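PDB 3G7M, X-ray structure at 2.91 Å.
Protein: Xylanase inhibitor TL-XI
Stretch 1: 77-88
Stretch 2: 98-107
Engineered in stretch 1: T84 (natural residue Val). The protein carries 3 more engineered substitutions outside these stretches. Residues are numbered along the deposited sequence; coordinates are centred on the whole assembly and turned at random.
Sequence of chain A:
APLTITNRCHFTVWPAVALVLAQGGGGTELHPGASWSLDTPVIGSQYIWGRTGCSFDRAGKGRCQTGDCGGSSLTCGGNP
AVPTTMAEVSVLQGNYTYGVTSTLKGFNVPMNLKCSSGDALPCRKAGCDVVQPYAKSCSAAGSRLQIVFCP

Stretch 1 77-88: GGNPAVPTTMAE
Stretch 2 98-107: YGVTSTLKGF

A short antiparallel β-ladder that opens into a loop illustrates a general principle: where backbones pair, the register dictates where side chains go, and where ladder pairing lapses, a long side chain can add much of the contact alongside isolated backbone bonds. In the xylanase inhibitor TL-XI, residues 86-88 and 98-101 run at 163° between their N-to-C directions, their axes approaching to 4.5 Å. M86 faces T101 and E88 faces G99 as hydrogen-bonded pairs, with CA-CA distances of 5.3 and 5.1 Å; between them A87 and V100 form the non-hydrogen-bonded pair, CA to CA 4.1 Å. M86 N donates to T101 O at 3.2 Å and T101 N to M86 O at 2.8 Å; E88 N reaches G99 O at 2.7 Å and G99 N reaches E88 O at 2.8 Å, the last two nearly linear. Extended backbones (phi/psi -112/114 at M86, -101/138 at A87, -121/131 at E88, -134/166 at G99, -155/152 at V100, -137/151 at T101) sustain the alternation, and V100 CA lies 3.2 Å from M86 O in a CA-H...O contact.

Side chains follow this alternation. A87 and V100 share one face; V100 takes chi1 p (64°), placing its CG2 4.2 Å from A87 CB and 4.1 Å from T85 CG2. M86, E88 and T101 occupy the other. M86 lies off the standard wells at chi1 -92°, then m and t, and its CB packs 3.8 Å from T101 CG2. T101 is t (178°); its OG1 turns back to its own stretch, accepting from T103 N at 3.0 Å and weakly from L104 N at 3.3 Å, which ties the side chain to the residues that follow. E88 is off-rotamer at chi1 -145° and chi2 -97°, opposite a glycine that offers no side chain.

Beyond the ladder the loops stay close. The peptide before P83 (-94/156) is cis, and T84 N donates to K105 O at 2.9 Å, while P83 CA approaches the same oxygen to 3.2 Å. The engineered T84 (-162/141) is t (174°), with CB directed away from the other stretch, yet its CG2 lies 3.9 Å from K105 CB. T85 (-84/127) is m (-58°): its CG2 comes within 3.7 Å of T101 O and its OG1 within 3.4 Å of F107 CD2, approaching the ring obliquely. F107 (-147/130) points its CB away from the other stretch, yet chi1 t (175°) and chi2 -93° leave the ring within that reach.

K105 (-124/11) contributes the largest covered area. With chi angles m, m, t, p it runs along stretch 1, its CD 4.0 Å from V82 CG2 (V82 is t), and its NZ ends 3.4 Å from N79 OD1 in a weak hydrogen bond, N79 holding chi1 m (-55°) and chi2 -42°. Next comes G106 at phi/psi 99/-155, where an ideal CB would clash with P83 CB at 2.9 Å and jam against the preceding carbonyl. One water links the two stretches, donating to T84 O at 2.7 Å and G106 O at 2.6 Å while accepting from K105 N at 2.9 Å; it thus bridges two carbonyls, T84 O and G106 O, that sit only 3.3 Å apart.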

# COMPACT_ATOMS: atom_id res chain seq x y z
N GLY A 77 -15.12 -4.06 -0.55
CA GLY A 77 -13.77 -4.43 -0.17
C GLY A 77 -12.88 -4.16 -1.33
O GLY A 77 -13.20 -4.49 -2.47
N GLY A 78 -11.74 -3.55 -1.03
CA GLY A 78 -10.73 -3.27 -2.03
C GLY A 78 -11.09 -2.03 -2.80
O GLY A 78 -10.33 -1.62 -3.71
N ASN A 79 -12.25 -1.43 -2.43
CA ASN A 79 -12.65 -0.14 -3.03
C ASN A 79 -12.67 1.07 -2.09
O ASN A 79 -13.75 1.51 -1.68
CB ASN A 79 -13.99 -0.29 -3.71
CG ASN A 79 -13.98 -1.39 -4.73
OD1 ASN A 79 -13.01 -1.55 -5.48
ND2 ASN A 79 -15.05 -2.19 -4.76
N PRO A 80 -11.46 1.59 -1.73
CA PRO A 80 -11.42 2.82 -0.93
C PRO A 80 -11.87 4.04 -1.75
O PRO A 80 -11.94 3.96 -2.99
CB PRO A 80 -9.94 2.94 -0.51
CG PRO A 80 -9.17 2.12 -1.52
CD PRO A 80 -10.09 0.99 -1.97
N ALA A 81 -12.15 5.15 -1.05
CA ALA A 81 -12.63 6.36 -1.70
C ALA A 81 -11.56 7.03 -2.60
O ALA A 81 -10.37 7.13 -2.24
CB ALA A 81 -13.16 7.33 -0.64
N VAL A 82 -12.01 7.50 -3.76
CA VAL A 82 -11.23 8.37 -4.65
C VAL A 82 -11.00 9.75 -3.96
O VAL A 82 -11.93 10.34 -3.40
CB VAL A 82 -12.00 8.54 -6.04
CG1 VAL A 82 -11.32 9.50 -7.04
CG2 VAL A 82 -12.24 7.17 -6.69
N PRO A 83 -9.77 10.29 -4.02
CA PRO A 83 -8.67 9.72 -4.73
C PRO A 83 -7.84 8.86 -3.81
O PRO A 83 -7.87 9.06 -2.57
CB PRO A 83 -7.88 10.95 -5.16
CG PRO A 83 -8.14 11.98 -4.09
CD PRO A 83 -9.39 11.59 -3.38
N THR A 84 -7.12 7.91 -4.40
CA THR A 84 -6.14 7.13 -3.66
C THR A 84 -5.14 6.42 -4.57
O THR A 84 -5.50 5.92 -5.64
CB THR A 84 -6.79 6.09 -2.74
OG1 THR A 84 -5.76 5.27 -2.17
CG2 THR A 84 -7.83 5.20 -3.48
N THR A 85 -3.89 6.39 -4.14
CA THR A 85 -2.83 5.72 -4.89
C THR A 85 -2.86 4.24 -4.52
O THR A 85 -2.86 3.92 -3.33
CB THR A 85 -1.47 6.29 -4.53
OG1 THR A 85 -1.50 7.72 -4.81
CG2 THR A 85 -0.37 5.63 -5.35
N MET A 86 -2.91 3.36 -5.53
CA MET A 86 -3.05 1.90 -5.34
C MET A 86 -1.84 1.08 -5.74
O MET A 86 -1.47 0.98 -6.94
CB MET A 86 -4.25 1.35 -6.08
CG MET A 86 -5.48 1.30 -5.26
SD MET A 86 -5.35 0.08 -3.96
CE MET A 86 -7.12 -0.19 -3.68
N ALA A 87 -1.23 0.48 -4.70
CA ALA A 87 -0.16 -0.45 -4.90
C ALA A 87 -0.67 -1.89 -4.78
O ALA A 87 -1.49 -2.20 -3.89
CB ALA A 87 0.89 -0.19 -3.90
N GLU A 88 -0.20 -2.76 -5.69
CA GLU A 88 -0.55 -4.20 -5.72
C GLU A 88 0.70 -5.07 -5.59
O GLU A 88 1.68 -4.88 -6.29
CB GLU A 88 -1.29 -4.53 -7.03
CG GLU A 88 -2.38 -5.58 -6.93
CD GLU A 88 -1.92 -6.97 -7.32
OE1 GLU A 88 -2.69 -7.70 -7.98
OE2 GLU A 88 -0.81 -7.37 -6.91
N TYR A 98 5.46 -6.54 -7.98
CA TYR A 98 4.87 -5.36 -7.34
C TYR A 98 4.52 -4.27 -8.35
O TYR A 98 5.34 -3.86 -9.15
CB TYR A 98 5.77 -4.84 -6.20
CG TYR A 98 7.25 -4.78 -6.56
CD1 TYR A 98 8.05 -5.92 -6.53
CD2 TYR A 98 7.84 -3.59 -6.94
CE1 TYR A 98 9.37 -5.86 -6.88
CE2 TYR A 98 9.17 -3.53 -7.30
CZ TYR A 98 9.93 -4.67 -7.26
OH TYR A 98 11.27 -4.62 -7.61
N GLY A 99 3.27 -3.82 -8.34
CA GLY A 99 2.78 -2.85 -9.32
C GLY A 99 2.00 -1.75 -8.63
O GLY A 99 1.65 -1.87 -7.47
N VAL A 100 1.75 -0.67 -9.35
CA VAL A 100 1.17 0.49 -8.71
C VAL A 100 0.46 1.25 -9.78
O VAL A 100 0.85 1.19 -10.94
CB VAL A 100 2.29 1.37 -8.00
CG1 VAL A 100 3.29 1.97 -9.02
CG2 VAL A 100 1.69 2.47 -7.05
N THR A 101 -0.58 1.97 -9.39
CA THR A 101 -1.27 2.92 -10.28
C THR A 101 -1.62 4.24 -9.61
O THR A 101 -1.85 4.30 -8.41
CB THR A 101 -2.55 2.32 -10.84
OG1 THR A 101 -3.21 3.31 -11.66
CG2 THR A 101 -3.48 1.87 -9.72
N SER A 102 -1.67 5.31 -10.38
CA SER A 102 -2.20 6.58 -9.87
C SER A 102 -3.15 7.16 -10.94
O SER A 102 -3.27 8.37 -11.12
CB SER A 102 -1.06 7.51 -9.49
OG SER A 102 -0.33 7.86 -10.64
N THR A 103 -3.84 6.27 -11.64
CA THR A 103 -4.77 6.70 -12.64
C THR A 103 -6.14 6.09 -12.41
O THR A 103 -7.17 6.72 -12.71
CB THR A 103 -4.24 6.41 -14.05
OG1 THR A 103 -2.84 6.68 -14.08
CG2 THR A 103 -4.93 7.30 -15.13
N LEU A 104 -6.16 4.86 -11.88
CA LEU A 104 -7.40 4.09 -11.78
C LEU A 104 -8.35 4.68 -10.75
O LEU A 104 -9.57 4.79 -11.01
CB LEU A 104 -7.11 2.62 -11.48
CG LEU A 104 -8.29 1.81 -10.97
CD1 LEU A 104 -9.32 1.57 -12.06
CD2 LEU A 104 -7.83 0.49 -10.35
N LYS A 105 -7.78 5.05 -9.58
CA LYS A 105 -8.58 5.52 -8.45
C LYS A 105 -8.09 6.90 -8.03
O LYS A 105 -8.48 7.40 -6.96
CB LYS A 105 -8.46 4.56 -7.24
CG LYS A 105 -9.27 3.22 -7.27
CD LYS A 105 -10.72 3.43 -6.87
CE LYS A 105 -11.52 2.14 -6.98
NZ LYS A 105 -11.13 1.22 -5.90
N GLY A 106 -7.24 7.50 -8.86
CA GLY A 106 -6.74 8.86 -8.62
C GLY A 106 -5.36 8.86 -7.99
O GLY A 106 -4.62 7.88 -8.12
N PHE A 107 -5.03 9.93 -7.27
CA PHE A 107 -3.74 10.07 -6.60
C PHE A 107 -3.89 10.85 -5.34
O PHE A 107 -4.46 11.94 -5.35
CB PHE A 107 -2.79 10.80 -7.52
CG PHE A 107 -1.46 11.11 -6.90
CD1 PHE A 107 -1.24 12.33 -6.28
CD2 PHE A 107 -0.45 10.19 -6.96
CE1 PHE A 107 -0.03 12.62 -5.71
CE2 PHE A 107 0.77 10.47 -6.40
CZ PHE A 107 0.98 11.69 -5.77
O HOH W 1 -5.24 5.31 -8.21